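Local coordinates for extracellular ligand-binding receptor (Rhodopseudomonas palustris, PDB 4F06), which binds p-hydroxybenzoic acid and probably delivers such lignin-derived aromatic acids to an ABC transporter as its solute-binding component, at residues A[120-126]-A[251-255]; A[323-327]-A[336-341]. The contacts are given in a common frame with arbitrary orientation. Where two conformers were deposited one is given. Numbering follows the deposited sequence.

In the fold
Type I periplasmic binding proteins join their two lobes through three crossings, and this receptor shows how they interlock. Contact 1 pairs the first crossing (120-126) with the second (251-255); contact 2 packs loop 323-327 against the third, 336-341. Their centres lie about 9 Å apart. Tyr253 O probably accepts a hydrogen bond from Tyr341 N (2.8 Å), strands 250-253 and 336-348 being antiparallel neighbours, and Gln125 NE2 probably donates to Ile336 O (2.9 Å). His254 CB packs on Gln338 CD at 3.4 Å. Contact 1 lines one of two p-hydroxybenzoic acid pockets, the Phe121 side chain about 4 Å from its ligand; in contact 2 the Val327 side chain stays about 10 Å away.

Contact 1 of 2, residues A[120-126]-A[251-255]; sequences SFTMFQN and STYHY
Phe121 lays its CB over the face of the His254 imidazole, 3.8 Å from the ring centroid, a CH-pi contact. The two rings themselves are slid apart, with centroids 4.5 Å apart and planes at 24°. Two hinge crossings of a type I periplasmic binding protein meet here, and Phe121 also touches a bound p-hydroxybenzoic acid. With an extended backbone (phi/psi -175/168) and chi1 in p, Phe121 points toward 251-255, and its ring face meets the edge of the Tyr253 ring (centroids 5.3 Å, planes at 57°), closing a three-ring aromatic cluster; Tyr253 OH is held by Asp232. Next along the chain, Thr122 N-caps helix 123-136 in a capping box: Gln125 N donates to Thr122 OG1 (3.0 Å), and Thr122 N to Gln125 OE1 (3.2 Å). Asn126, on the first helical turn, faces strand 251-253, its CA 5.6 Å from Tyr253 CA. It accepts a weak bond at OD1 from His254 ND1 (3.4 Å), while Thr252 OG1 donates to its main-chain O at 2.8 Å.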
loop_
_atom_site.group_PDB
_atom_site.type_symbol
_atom_site.label_atom_id
_atom_site.label_comp_id
_atom_site.label_asym_id
_atom_site.label_seq_id
_atom_site.Cartn_x
_atom_site.Cartn_y
_atom_site.Cartn_z
ATOM N N SER A 120 1.431 5.366 2.746
ATOM C CA SER A 120 0.856 4.060 2.442
ATOM C C SER A 120 1.182 3.070 3.559
ATOM O O SER A 120 0.441 3.021 4.562
ATOM C CB SER A 120 1.298 3.579 1.056
ATOM O OG SER A 120 2.743 3.525 1.005
ATOM N N PHE A 121 2.296 2.318 3.442
ATOM C CA PHE A 121 2.621 1.201 4.349
ATOM C C PHE A 121 3.980 0.730 3.933
ATOM O O PHE A 121 4.467 1.071 2.840
ATOM C CB PHE A 121 1.567 0.051 4.263
ATOM C CG PHE A 121 1.373 -0.490 2.838
ATOM C CD1 PHE A 121 0.530 0.233 1.958
ATOM C CD2 PHE A 121 1.990 -1.653 2.392
ATOM C CE1 PHE A 121 0.294 -0.244 0.653
ATOM C CE2 PHE A 121 1.769 -2.129 1.092
ATOM C CZ PHE A 121 0.951 -1.408 0.235
ATOM N N THR A 122 4.589 -0.116 4.758
ATOM C CA THR A 122 5.731 -0.932 4.280
ATOM C C THR A 122 5.427 -2.410 4.380
ATOM O O THR A 122 4.511 -2.856 5.104
ATOM C CB THR A 122 7.100 -0.638 4.949
ATOM O OG1 THR A 122 7.128 -1.254 6.239
ATOM C CG2 THR A 122 7.368 0.845 5.005
HETATM N N MSE A 123 6.163 -3.198 3.619
HETATM C CA MSE A 123 6.004 -4.636 3.684
HETATM C C MSE A 123 6.365 -5.192 5.053
HETATM O O MSE A 123 5.657 -6.014 5.599
HETATM C CB MSE A 123 6.830 -5.316 2.599
HETATM C CG MSE A 123 6.461 -4.837 1.184
HETATM SE SE MSE A 123 4.574 -4.991 0.749
HETATM C CE MSE A 123 4.336 -6.836 1.232
ATOM N N PHE A 124 7.481 -4.739 5.633
ATOM C CA PHE A 124 7.794 -5.174 6.993
ATOM C C PHE A 124 6.697 -4.826 7.998
ATOM O O PHE A 124 6.380 -5.615 8.895
ATOM C CB PHE A 124 9.093 -4.479 7.450
ATOM C CG PHE A 124 10.334 -5.307 7.246
ATOM C CD1 PHE A 124 10.981 -5.339 5.994
ATOM C CD2 PHE A 124 10.951 -5.988 8.322
ATOM C CE1 PHE A 124 12.147 -6.095 5.838
ATOM C CE2 PHE A 124 12.124 -6.718 8.125
ATOM C CZ PHE A 124 12.717 -6.771 6.883
ATOM N N GLN A 125 6.132 -3.627 7.844
ATOM C CA GLN A 125 5.101 -3.156 8.755
ATOM C C GLN A 125 3.892 -4.102 8.796
ATOM O O GLN A 125 3.411 -4.442 9.874
ATOM C CB GLN A 125 4.674 -1.761 8.312
ATOM C CG GLN A 125 3.695 -1.047 9.251
ATOM C CD GLN A 125 3.515 0.381 8.762
ATOM O OE1 GLN A 125 3.317 0.633 7.551
ATOM N NE2 GLN A 125 3.607 1.332 9.675
ATOM N N ASN A 126 3.424 -4.557 7.628
ATOM C CA ASN A 126 2.290 -5.477 7.568
ATOM C C ASN A 126 2.702 -6.935 7.759
ATOM O O ASN A 126 1.890 -7.755 8.229
ATOM C CB ASN A 126 1.521 -5.343 6.244
ATOM C CG ASN A 126 0.703 -4.060 6.131
ATOM O OD1 ASN A 126 0.601 -3.427 5.023
ATOM N ND2 ASN A 126 0.087 -3.699 7.218
ATOM N N SER A 251 -5.502 -12.154 6.123
ATOM C CA SER A 251 -4.504 -11.190 5.688
ATOM C C SER A 251 -4.240 -10.183 6.766
ATOM O O SER A 251 -5.135 -9.885 7.570
ATOM C CB SER A 251 -4.964 -10.490 4.392
ATOM O OG SER A 251 -6.157 -9.742 4.594
ATOM N N THR A 252 -3.059 -9.561 6.737
ATOM C CA THR A 252 -2.769 -8.434 7.601
ATOM C C THR A 252 -2.634 -7.184 6.739
ATOM O O THR A 252 -1.998 -7.194 5.681
ATOM C CB THR A 252 -1.525 -8.669 8.468
ATOM O OG1 THR A 252 -0.468 -9.094 7.601
ATOM C CG2 THR A 252 -1.820 -9.715 9.549
ATOM N N TYR A 253 -3.207 -6.086 7.193
ATOM C CA TYR A 253 -3.137 -4.867 6.422
ATOM C C TYR A 253 -3.550 -3.691 7.265
ATOM O O TYR A 253 -4.285 -3.821 8.273
ATOM C CB TYR A 253 -4.059 -4.908 5.207
ATOM C CG TYR A 253 -3.528 -4.319 3.906
ATOM C CD1 TYR A 253 -2.173 -4.491 3.515
ATOM C CD2 TYR A 253 -4.397 -3.714 2.972
ATOM C CE1 TYR A 253 -1.710 -4.072 2.263
ATOM C CE2 TYR A 253 -3.961 -3.348 1.703
ATOM C CZ TYR A 253 -2.633 -3.526 1.355
ATOM O OH TYR A 253 -2.233 -3.142 0.085
ATOM N N HIS A 254 -3.126 -2.515 6.825
ATOM C CA HIS A 254 -3.367 -1.244 7.512
ATOM C C HIS A 254 -4.724 -0.605 7.174
ATOM O O HIS A 254 -5.119 0.348 7.826
ATOM C CB HIS A 254 -2.221 -0.272 7.153
ATOM C CG HIS A 254 -2.150 -0.085 5.683
ATOM N ND1 HIS A 254 -1.821 -1.115 4.825
ATOM C CD2 HIS A 254 -2.510 0.996 4.905
ATOM C CE1 HIS A 254 -1.981 -0.684 3.559
ATOM N NE2 HIS A 254 -2.383 0.606 3.591
ATOM N N TYR A 255 -5.417 -1.104 6.158
ATOM C CA TYR A 255 -6.698 -0.516 5.785
ATOM C C TYR A 255 -7.634 -1.583 5.271
ATOM O O TYR A 255 -7.252 -2.387 4.409
ATOM C CB TYR A 255 -6.549 0.605 4.715
ATOM C CG TYR A 255 -7.896 1.237 4.366
ATOM C CD1 TYR A 255 -8.600 1.967 5.332
ATOM C CD2 TYR A 255 -8.511 1.036 3.117
ATOM C CE1 TYR A 255 -9.850 2.513 5.056
ATOM C CE2 TYR A 255 -9.761 1.622 2.839
ATOM C CZ TYR A 255 -10.434 2.309 3.825
ATOM O OH TYR A 255 -11.681 2.834 3.542
#

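Contact 2 of 2, residues A[323-327]-A[336-341]; sequences PRGEV and ITQNVY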
loop_
_atom_site.group_PDB
_atom_site.type_symbol
_atom_site.label_atom_id
_atom_site.label_comp_id
_atom_site.label_asym_id
_atom_site.label_seq_id
_atom_site.Cartn_x
_atom_site.Cartn_y
_atom_site.Cartn_z
ATOM N N PRO A 323 -8.984 7.765 8.040
ATOM C CA PRO A 323 -10.054 6.771 7.861
ATOM C C PRO A 323 -9.595 5.369 8.275
ATOM O O PRO A 323 -10.418 4.544 8.683
ATOM C CB PRO A 323 -10.351 6.852 6.362
ATOM C CG PRO A 323 -10.060 8.305 6.048
ATOM C CD PRO A 323 -8.818 8.622 6.845
ATOM N N ARG A 324 -8.278 5.085 8.186
ATOM C CA ARG A 324 -7.792 3.726 8.530
ATOM C C ARG A 324 -7.629 3.454 10.019
ATOM O O ARG A 324 -7.442 2.286 10.415
ATOM C CB ARG A 324 -6.444 3.469 7.826
ATOM C CG ARG A 324 -5.246 4.138 8.544
ATOM C CD ARG A 324 -3.972 4.094 7.683
ATOM N NE ARG A 324 -3.995 5.171 6.688
ATOM C CZ ARG A 324 -3.048 5.307 5.738
ATOM N NH1 ARG A 324 -2.076 4.389 5.628
ATOM N NH2 ARG A 324 -3.141 6.341 4.874
ATOM N N GLY A 325 -7.588 4.524 10.850
ATOM C CA GLY A 325 -7.190 4.426 12.271
ATOM C C GLY A 325 -6.305 5.609 12.629
ATOM O O GLY A 325 -5.982 6.445 11.780
ATOM N N GLU A 326 -5.898 5.684 13.891
ATOM C CA GLU A 326 -4.945 6.723 14.332
ATOM C C GLU A 326 -3.598 6.496 13.660
ATOM O O GLU A 326 -3.140 5.347 13.568
ATOM C CB GLU A 326 -4.830 6.687 15.861
ATOM C CG GLU A 326 -6.163 6.976 16.528
ATOM C CD GLU A 326 -6.122 7.273 18.003
ATOM O OE1 GLU A 326 -5.177 6.866 18.715
ATOM O OE2 GLU A 326 -7.104 7.893 18.454
ATOM N N VAL A 327 -2.973 7.568 13.173
ATOM C CA VAL A 327 -1.691 7.470 12.453
ATOM C C VAL A 327 -0.790 8.618 12.842
ATOM O O VAL A 327 -1.229 9.617 13.420
ATOM C CB VAL A 327 -1.886 7.470 10.921
ATOM C CG1 VAL A 327 -2.674 6.249 10.458
ATOM C CG2 VAL A 327 -2.513 8.776 10.447
ATOM N N ILE A 336 4.598 6.492 7.721
ATOM C CA ILE A 336 3.368 6.504 8.554
ATOM C C ILE A 336 3.336 5.323 9.535
ATOM O O ILE A 336 3.291 4.166 9.142
ATOM C CB ILE A 336 2.144 6.553 7.609
ATOM C CG1 ILE A 336 0.865 6.853 8.397
ATOM C CG2 ILE A 336 2.028 5.319 6.713
ATOM C CD1 ILE A 336 -0.294 7.325 7.532
ATOM N N THR A 337 3.352 5.659 10.850
ATOM C CA THR A 337 3.085 4.686 11.891
ATOM C C THR A 337 1.577 4.481 11.987
ATOM O O THR A 337 0.824 5.458 11.968
ATOM C CB THR A 337 3.640 5.201 13.218
ATOM O OG1 THR A 337 5.061 5.168 13.097
ATOM C CG2 THR A 337 3.229 4.302 14.401
ATOM N N GLN A 338 1.123 3.237 12.066
ATOM C CA GLN A 338 -0.313 2.970 11.941
ATOM C C GLN A 338 -0.612 1.602 12.499
ATOM O O GLN A 338 0.232 0.695 12.585
ATOM C CB GLN A 338 -0.716 3.033 10.463
ATOM C CG GLN A 338 -0.018 1.972 9.570
ATOM C CD GLN A 338 -0.248 2.299 8.113
ATOM O OE1 GLN A 338 -1.234 2.937 7.782
ATOM N NE2 GLN A 338 0.650 1.851 7.214
ATOM N N ASN A 339 -1.890 1.385 12.813
ATOM C CA ASN A 339 -2.342 0.031 13.183
ATOM C C ASN A 339 -2.210 -0.923 11.995
ATOM O O ASN A 339 -2.371 -0.527 10.811
ATOM C CB ASN A 339 -3.835 0.089 13.516
ATOM C CG ASN A 339 -4.153 0.991 14.686
ATOM O OD1 ASN A 339 -3.261 1.373 15.479
ATOM N ND2 ASN A 339 -5.442 1.312 14.814
ATOM N N VAL A 340 -1.922 -2.183 12.305
ATOM C CA VAL A 340 -2.042 -3.273 11.328
ATOM C C VAL A 340 -3.102 -4.210 11.835
ATOM O O VAL A 340 -3.093 -4.555 13.035
ATOM C CB VAL A 340 -0.668 -3.984 11.135
ATOM C CG1 VAL A 340 -0.817 -5.202 10.219
ATOM C CG2 VAL A 340 0.346 -2.989 10.551
ATOM N N TYR A 341 -4.055 -4.574 10.996
ATOM C CA TYR A 341 -5.175 -5.393 11.429
ATOM C C TYR A 341 -5.038 -6.800 10.828
ATOM O O TYR A 341 -4.605 -6.961 9.692
ATOM C CB TYR A 341 -6.511 -4.766 10.960
ATOM C CG TYR A 341 -6.693 -3.334 11.385
ATOM C CD1 TYR A 341 -6.238 -2.263 10.582
ATOM C CD2 TYR A 341 -7.350 -3.035 12.582
ATOM C CE1 TYR A 341 -6.389 -0.956 10.968
ATOM C CE2 TYR A 341 -7.554 -1.713 12.937
ATOM C CZ TYR A 341 -7.084 -0.670 12.148
ATOM O OH TYR A 341 -7.281 0.635 12.549
HETATM O O HOH W 1 -4.124 3.047 12.329
HETATM O O HOH W 2 -6.958 3.763 16.088
#
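Arg324 folds its side chain (p, t, p) alongside strand 336-341, so that NH1 donates to Gln338 OE1 at 2.7 Å while Ile336 CD1 covers one face of the guanidinium, 3.9 Å from Arg324 CZ. The charge is balanced by a salt bridge from NH2 to Asp290 of helix 283-301. Gln338, with chi1 in p, presents OE1 to the arginine and directs NE2 to Ser120 O and Gln125 OE1, and so couples this loop to another of the three crossings that link the lobes in type I periplasmic binding proteins, strand 336-348 being one of them. At the C-terminal end of 336-341, Tyr341 (chi1 m) donates from OH to Arg324 O (2.7 Å) and receives Asn339 ND2 at 3.0 Å. That hydroxyl lies over Gly325, where an ideal CB would sit 2.6 Å from Tyr341 OH; the backbone angles there (139/178) independently demand glycine. One water links Glu326 O to Asn339 N (2.8 Å each), and a second accepts from Glu326 N (3.1 Å) and Asn339 ND2 (3.2 Å). Val327, with chi1 in m, sets CG1 3.8 Å from Gln338 CB; its CB lies 3.7 Å from Ile336 CD1, its CA 3.3 Å from Thr337 O in a CA-H...O contact.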